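Local coordinates for protein 5'-nucleotidase SurE (Aquifex aeolicus, PDB 2WQK) that probably removes the phosphate from nucleoside 5'-monophosphates, as a phosphatase that depends on one divalent metal cation in each subunit, at residues Asn8-Phe13 and Ala34-Ser40; Leu90-Asn94 and Ser106-Ser110. Numbering follows the deposited sequence.

Contact 1 of 2, residues Asn8-Phe13 and Ala34-Ser40. With NA (sodium ion), chain D.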
ATOM      1  N   ASN A   8      17.975   8.804   0.246  1.00 10.75           N
ATOM      2  CA  ASN A   8      17.302   8.657   1.530  1.00 10.63           C
ATOM      3  C   ASN A   8      16.056   7.778   1.358  1.00 11.51           C
ATOM      4  O   ASN A   8      15.822   7.231   0.270  1.00 12.64           O
ATOM      5  CB  ASN A   8      16.973   9.989   2.207  1.00 11.33           C
ATOM      6  CG  ASN A   8      15.713  10.664   1.641  1.00 12.97           C
ATOM      7  OD1 ASN A   8      15.240  10.314   0.559  1.00 13.36           O
ATOM      8  ND2 ASN A   8      15.195  11.678   2.362  1.00 13.00           N
ATOM      9  N   ASP A   9      15.302   7.649   2.447  1.00 12.74           N
ATOM     10  CA  ASP A   9      14.043   6.906   2.438  1.00 14.16           C
ATOM     11  C   ASP A   9      12.800   7.780   2.645  1.00 14.41           C
ATOM     12  O   ASP A   9      11.687   7.304   2.498  1.00 15.84           O
ATOM     13  CB  ASP A   9      14.094   5.814   3.537  1.00 15.07           C
ATOM     14  CG  ASP A   9      13.174   4.656   3.268  1.00 17.17           C
ATOM     15  OD1 ASP A   9      12.869   4.323   2.113  1.00 18.72           O
ATOM     16  OD2 ASP A   9      12.739   4.083   4.273  1.00 19.85           O
ATOM     17  N   ASP A  10      12.994   9.031   3.065  1.00 13.98           N
ATOM     18  CA  ASP A  10      11.910   9.933   3.414  1.00 14.91           C
ATOM     19  C   ASP A  10      11.404  10.753   2.243  1.00 15.70           C
ATOM     20  O   ASP A  10      10.331  11.363   2.343  1.00 16.41           O
ATOM     21  CB  ASP A  10      12.358  10.852   4.557  1.00 15.15           C
ATOM     22  CG  ASP A  10      12.779  10.075   5.810  1.00 16.40           C
ATOM     23  OD1 ASP A  10      12.038   9.093   6.163  1.00 18.62           O
ATOM     24  OD2 ASP A  10      13.810  10.431   6.440  1.00 18.04           O
ATOM     25  N   GLY A  11      12.177  10.786   1.149  1.00 14.80           N
ATOM     26  CA  GLY A  11      11.799  11.578  -0.020  1.00 14.69           C
ATOM     27  C   GLY A  11      12.771  12.731  -0.264  1.00 14.57           C
ATOM     28  O   GLY A  11      13.378  13.266   0.653  1.00 14.56           O
ATOM     29  N   TYR A  12      12.884  13.111  -1.536  1.00 14.75           N
ATOM     30  CA  TYR A  12      13.863  14.128  -1.956  1.00 15.24           C
ATOM     31  C   TYR A  12      13.636  15.473  -1.314  1.00 15.22           C
ATOM     32  O   TYR A  12      14.544  16.312  -1.272  1.00 16.50           O
ATOM     33  CB  TYR A  12      13.884  14.274  -3.465  1.00 15.82           C
ATOM     34  CG  TYR A  12      12.648  14.931  -4.049  1.00 16.60           C
ATOM     35  CD1 TYR A  12      12.526  16.326  -4.078  1.00 17.96           C
ATOM     36  CD2 TYR A  12      11.613  14.171  -4.585  1.00 19.52           C
ATOM     37  CE1 TYR A  12      11.421  16.923  -4.611  1.00 20.28           C
ATOM     38  CE2 TYR A  12      10.495  14.774  -5.129  1.00 20.97           C
ATOM     39  CZ  TYR A  12      10.404  16.141  -5.131  1.00 22.09           C
ATOM     40  OH  TYR A  12       9.306  16.736  -5.683  1.00 24.64           O
ATOM     41  N   PHE A  13      12.417  15.702  -0.861  1.00 15.59           N
ATOM     42  CA  PHE A  13      12.005  17.006  -0.280  1.00 16.59           C
ATOM     43  C   PHE A  13      12.225  17.109   1.246  1.00 15.99           C
ATOM     44  O   PHE A  13      11.973  18.157   1.872  1.00 18.47           O
ATOM     45  CB  PHE A  13      10.508  17.245  -0.595  1.00 18.25           C
ATOM     46  CG  PHE A  13       9.657  16.071  -0.247  1.00 18.33           C
ATOM     47  CD1 PHE A  13       9.285  15.859   1.055  1.00 20.22           C
ATOM     48  CD2 PHE A  13       9.307  15.125  -1.212  1.00 19.56           C
ATOM     49  CE1 PHE A  13       8.541  14.701   1.407  1.00 21.76           C
ATOM     50  CE2 PHE A  13       8.590  13.996  -0.871  1.00 21.35           C
ATOM     51  CZ  PHE A  13       8.203  13.792   0.427  1.00 22.17           C
ATOM     52  N   ALA A  34      16.757  10.331  -4.998  1.00 12.40           N
ATOM     53  CA  ALA A  34      15.948   9.988  -3.807  1.00 12.86           C
ATOM     54  C   ALA A  34      14.483   9.700  -4.197  1.00 13.10           C
ATOM     55  O   ALA A  34      13.991  10.139  -5.252  1.00 12.71           O
ATOM     56  CB  ALA A  34      16.016  11.125  -2.792  1.00 14.35           C
ATOM     57  N   PRO A  35      13.783   8.945  -3.342  1.00 13.96           N
ATOM     58  CA  PRO A  35      12.386   8.671  -3.642  1.00 14.38           C
ATOM     59  C   PRO A  35      11.514   9.934  -3.714  1.00 14.53           C
ATOM     60  O   PRO A  35      11.854  10.974  -3.142  1.00 15.17           O
ATOM     61  CB  PRO A  35      11.931   7.778  -2.460  1.00 14.67           C
ATOM     62  CG  PRO A  35      13.213   7.221  -1.850  1.00 15.66           C
ATOM     63  CD  PRO A  35      14.241   8.344  -2.078  1.00 14.07           C
ATOM     64  N   ASP A  36      10.375   9.833  -4.390  1.00 15.99           N
ATOM     65  CA  ASP A  36       9.450  10.956  -4.479  1.00 17.53           C
ATOM     66  C   ASP A  36       8.414  10.992  -3.317  1.00 17.37           C
ATOM     67  O   ASP A  36       7.489  11.780  -3.338  1.00 18.98           O
ATOM     68  CB  ASP A  36       8.706  10.929  -5.808  1.00 18.11           C
ATOM     69  CG  ASP A  36       7.669   9.830  -5.860  1.00 19.30           C
ATOM     70  OD1 ASP A  36       7.942   8.769  -5.256  1.00 19.95           O
ATOM     71  OD2 ASP A  36       6.615  10.041  -6.513  1.00 23.40           O
ATOM     72  N   ARG A  37       8.572  10.102  -2.325  1.00 16.65           N
ATOM     73  CA  ARG A  37       7.607   9.924  -1.234  1.00 17.98           C
ATOM     74  C   ARG A  37       8.321   9.218  -0.097  1.00 17.23           C
ATOM     75  O   ARG A  37       9.392   8.644  -0.248  1.00 17.68           O
ATOM     76  CB  ARG A  37       6.391   9.092  -1.647  1.00 18.60           C
ATOM     77  CG  ARG A  37       6.697   7.638  -1.964  1.00 19.89           C
ATOM     78  CD  ARG A  37       5.615   6.966  -2.830  1.00 23.19           C
ATOM     79  NE  ARG A  37       5.564   7.516  -4.188  1.00 23.74           N
ATOM     80  CZ  ARG A  37       4.626   7.246  -5.093  1.00 26.68           C
ATOM     81  NH1 ARG A  37       3.599   6.454  -4.796  1.00 28.47           N
ATOM     82  NH2 ARG A  37       4.708   7.786  -6.289  1.00 27.21           N
ATOM     83  N   ASN A  38       7.709   9.245   1.069  1.00 18.14           N
ATOM     84  CA  ASN A  38       8.270   8.592   2.224  1.00 17.48           C
ATOM     85  C   ASN A  38       7.973   7.098   2.175  1.00 18.15           C
ATOM     86  O   ASN A  38       6.789   6.684   2.208  1.00 19.27           O
ATOM     87  CB  ASN A  38       7.667   9.191   3.493  1.00 18.14           C
ATOM     88  CG  ASN A  38       8.426   8.831   4.711  1.00 19.12           C
ATOM     89  OD1 ASN A  38       8.805   7.691   4.870  1.00 19.79           O
ATOM     90  ND2 ASN A  38       8.705   9.826   5.586  1.00 23.74           N
ATOM     91  N   LEU A  39       9.028   6.295   2.150  1.00 17.51           N
ATOM     92  CA  LEU A  39       8.893   4.812   2.050  1.00 18.89           C
ATOM     93  C   LEU A  39       9.259   4.081   3.336  1.00 18.90           C
ATOM     94  O   LEU A  39       9.458   2.845   3.346  1.00 19.27           O
ATOM     95  CB  LEU A  39       9.705   4.241   0.886  1.00 19.64           C
ATOM     96  CG  LEU A  39       9.263   4.718  -0.499  1.00 20.34           C
ATOM     97  CD1 LEU A  39      10.288   4.288  -1.588  1.00 21.06           C
ATOM     98  CD2 LEU A  39       7.843   4.277  -0.905  1.00 23.02           C
ATOM     99  N   SER A  40       9.320   4.811   4.431  1.00 19.74           N
ATOM    100  CA  SER A  40       9.747   4.245   5.701  1.00 20.95           C
ATOM    101  C   SER A  40       8.910   3.009   6.109  1.00 21.80           C
ATOM    102  O   SER A  40       9.422   2.033   6.618  1.00 23.37           O
ATOM    103  CB  SER A  40       9.636   5.327   6.777  1.00 21.25           C
ATOM    104  OG  SER A  40      10.486   6.435   6.433  1.00 21.37           O
TER
HETATM  105 NA    NA D 254      12.568   7.132   7.325  1.00 16.70          NA
HETATM  106  O   HOH W   1       8.674  12.516   4.224  1.00 23.26           O
HETATM  107  O   HOH W   2       9.675   9.522   8.352  1.00 31.83           O
HETATM  108  O   HOH W   3      11.514   7.705   9.460  1.00 26.37           O
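A loop and the end of a neighbouring strand with the loop that follows it can be held together by a few backbone bonds while one acidic side chain, that of Asp10, turns to a metal, as residues 8-13 and 34-40 illustrate. Leu39 N donates to Asp9 O at 2.9 Å, almost linearly, and Tyr12 N donates to Pro35 O, also at 2.9 Å. Asn8 braces its own loop, OD1 accepting from Gly11 N (3.2 Å), an Asx motif, and ND2 donating to Gly11 O (3.0 Å). Both segments lie at the C-terminal ends of strands 3-7 and 29-35, the edge where Rossmann-like sheets commonly place their active sites, and here a sodium ion is bound by Asp10 OD1 (2.3 Å) and Ser40 OG (2.4 Å). Asp10 OD2 is satisfied by Glu95 N. In an Asx turn, Asn38 OD1 accepts from Ser40 N (3.0 Å) and Ser40 OG (2.6 Å), while separate waters join Asn38 ND2 to Asp10 O and Asp10 OD1. Arg37 NE and NH2 are paired in a salt bridge with Asp36 OD1 (2.9 Å) and OD2 (3.0 Å), and Asp36 OD1 also accepts from Asp66 N. Neither Asn8 O, against Pro35 CD at 3.0 Å, nor Asp9 OD1 finds a polar partner.

Contact 2 of 2, residues Leu90-Asn94 and Ser106-Ser110. With NA (sodium ion), chain D; SO4 (sulfate ion), chain C.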
ATOM      1  N   LEU A  90      25.983   7.848   0.510  1.00 10.59           N
ATOM      2  CA  LEU A  90      25.499   8.375   1.797  1.00 10.35           C
ATOM      3  C   LEU A  90      23.994   8.280   1.774  1.00 10.78           C
ATOM      4  O   LEU A  90      23.379   8.482   0.748  1.00 10.83           O
ATOM      5  CB  LEU A  90      25.912   9.859   1.939  1.00 10.67           C
ATOM      6  CG  LEU A  90      27.435  10.079   1.846  1.00 12.01           C
ATOM      7  CD1 LEU A  90      27.768  11.584   1.872  1.00 13.40           C
ATOM      8  CD2 LEU A  90      28.220   9.354   2.927  1.00 12.49           C
ATOM      9  N   SER A  91      23.412   7.922   2.915  1.00 10.13           N
ATOM     10  CA  SER A  91      21.977   7.760   3.003  1.00 10.25           C
ATOM     11  C   SER A  91      21.461   8.430   4.265  1.00 10.29           C
ATOM     12  O   SER A  91      21.929   8.134   5.349  1.00 11.65           O
ATOM     13  CB  SER A  91      21.657   6.249   3.078  1.00 11.18           C
ATOM     14  OG  SER A  91      20.277   6.034   3.060  1.00 12.64           O
ATOM     15  N   GLY A  92      20.536   9.354   4.093  1.00  9.66           N
ATOM     16  CA  GLY A  92      19.989  10.116   5.217  1.00 10.94           C
ATOM     17  C   GLY A  92      19.915  11.597   4.882  1.00 10.99           C
ATOM     18  O   GLY A  92      19.933  11.972   3.705  1.00 12.06           O
ATOM     19  N   ILE A  93      19.782  12.442   5.914  1.00 12.04           N
ATOM     20  CA  ILE A  93      19.610  12.105   7.308  1.00 12.36           C
ATOM     21  C   ILE A  93      18.204  11.680   7.567  1.00 11.56           C
ATOM     22  O   ILE A  93      17.254  12.400   7.278  1.00 12.82           O
ATOM     23  CB  ILE A  93      19.871  13.338   8.215  1.00 12.41           C
ATOM     24  CG1 ILE A  93      21.282  13.887   7.987  1.00 13.26           C
ATOM     25  CG2 ILE A  93      19.624  12.979   9.704  1.00 13.52           C
ATOM     26  CD1 ILE A  93      21.427  15.404   8.292  1.00 14.42           C
ATOM     27  N   ASN A  94      18.049  10.464   8.105  1.00 11.57           N
ATOM     28  CA  ASN A  94      16.725   9.958   8.390  1.00 12.50           C
ATOM     29  C   ASN A  94      15.984  10.761   9.439  1.00 13.61           C
ATOM     30  O   ASN A  94      16.576  11.204  10.390  1.00 14.11           O
ATOM     31  CB  ASN A  94      16.764   8.488   8.867  1.00 12.55           C
ATOM     32  CG  ASN A  94      15.386   7.806   8.769  1.00 13.15           C
ATOM     33  OD1 ASN A  94      14.741   7.848   7.721  1.00 13.80           O
ATOM     34  ND2 ASN A  94      14.941   7.176   9.885  1.00 14.64           N
ATOM     35  N   SER A 106      15.422  -1.034   8.266  1.00 12.80           N
ATOM     36  CA  SER A 106      15.580   0.381   7.885  1.00 11.67           C
ATOM     37  C   SER A 106      15.919   0.579   6.404  1.00 11.37           C
ATOM     38  O   SER A 106      16.905   0.012   5.874  1.00 12.66           O
ATOM     39  CB  SER A 106      16.741   0.962   8.677  1.00 11.77           C
ATOM     40  OG  SER A 106      17.137   2.248   8.184  1.00 12.26           O
ATOM     41  N   GLY A 107      15.138   1.416   5.750  1.00 11.92           N
ATOM     42  CA  GLY A 107      15.421   1.827   4.381  1.00 11.80           C
ATOM     43  C   GLY A 107      16.664   2.696   4.298  1.00 11.72           C
ATOM     44  O   GLY A 107      17.403   2.644   3.309  1.00 12.20           O
ATOM     45  N   THR A 108      16.859   3.541   5.308  1.00 11.22           N
ATOM     46  CA  THR A 108      18.055   4.388   5.291  1.00 10.91           C
ATOM     47  C   THR A 108      19.307   3.514   5.332  1.00 10.86           C
ATOM     48  O   THR A 108      20.231   3.693   4.538  1.00 10.96           O
ATOM     49  CB  THR A 108      18.050   5.375   6.484  1.00 11.90           C
ATOM     50  OG1 THR A 108      16.865   6.162   6.409  1.00 12.11           O
ATOM     51  CG2 THR A 108      19.309   6.292   6.472  1.00 13.11           C
ATOM     52  N   VAL A 109      19.318   2.544   6.235  1.00 11.01           N
ATOM     53  CA  VAL A 109      20.469   1.662   6.349  1.00 11.05           C
ATOM     54  C   VAL A 109      20.654   0.847   5.051  1.00 10.32           C
ATOM     55  O   VAL A 109      21.754   0.667   4.575  1.00 12.45           O
ATOM     56  CB  VAL A 109      20.385   0.757   7.602  1.00 10.86           C
ATOM     57  CG1 VAL A 109      21.572  -0.182   7.659  1.00 13.87           C
ATOM     58  CG2 VAL A 109      20.333   1.609   8.844  1.00 12.26           C
ATOM     59  N   SER A 110      19.559   0.367   4.479  1.00 11.03           N
ATOM     60  CA  SER A 110      19.676  -0.468   3.278  1.00 11.50           C
ATOM     61  C   SER A 110      20.263   0.305   2.083  1.00 11.00           C
ATOM     62  O   SER A 110      20.995  -0.286   1.267  1.00 12.47           O
ATOM     63  CB  SER A 110      18.329  -1.107   2.926  1.00 15.52           C
ATOM     64  OG  SER A 110      17.392  -0.190   2.491  1.00 20.33           O
TER
HETATM   65 NA    NA D 254      12.568   7.132   7.325  1.00 16.70          NA
HETATM   66  S   SO4 C 252      13.822   4.297   7.626  1.00 15.81           S
HETATM   67  O1  SO4 C 252      13.190   4.939   8.778  1.00 19.01           O
HETATM   68  O2  SO4 C 252      13.531   5.154   6.433  1.00 17.97           O
HETATM   69  O3  SO4 C 252      15.232   4.258   7.772  1.00 12.87           O
HETATM   70  O4  SO4 C 252      13.280   2.922   7.385  1.00 16.67           O
HETATM   71  O   HOH W   3      11.514   7.705   9.460  1.00 26.37           O
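How a helix N-terminus can be fitted to an anion is seen where strand 88-94 meets the start of helix 107-117, within a beta-alpha-beta unit. Thr108 dominates the strand-facing side of the helix: its CA-to-CB bond points toward the strand, and the m rotamer sends CG2 to 3.6 Å from Ser91 OG and OG1 to the bound sulfate. Ser91, in the t rotamer, extends OG to donate to Thr108 O (2.8 Å), the one hydrogen bond that joins the two segments directly. Further along, a cis peptide precedes Ile93, which turns away into the packing with helix 135-152, whereas Asn94 points toward the helix. Its t rotamer brings OD1 to the sodium ion at 2.3 Å; ND2 donates to Gly96 O and only weakly to sulfate O1 (3.0 Å). Ser106, also t, occupies the N-cap, where OG accepts from Val109 N (2.9 Å) while donating to sulfate O3 (2.8 Å). Thr108 OG1 (2.9 Å) and Thr108 N (3.0 Å) donate to that same O3, and Gly107 N reaches O4 at 2.9 Å. The sulfate, probably from the crystallisation liquor, also coordinates the sodium through O1 and O2. Held between a metal and helix-end donors, its placement is consistent with its mimicking the substrate phosphate, which would imply that this pocket receives the group to be hydrolysed.

Along the chain both segments of contact 1 come before those of contact 2, yet the centres of the two contacts are about 10 Å apart, on one mixed sheet. Strand 3-7 is the shared neighbour, lying between strand 29-35, which leads into 34-40, and strand 88-94. Beyond the C-terminal ends of these strands, beside the start of helix 107-117, the contacts touch, Asp10 OD2 coming within 3.0 Å of Asn94 OD1 and Asp9 OD2 within 3.5 Å of Gly107 CA. The sodium ion and its one water ligand belong to both. The general principle is that a metal site can be assembled from one strand end and the loops that follow two others: here the sodium occupies a position consistent with the predicted site for the divalent cation.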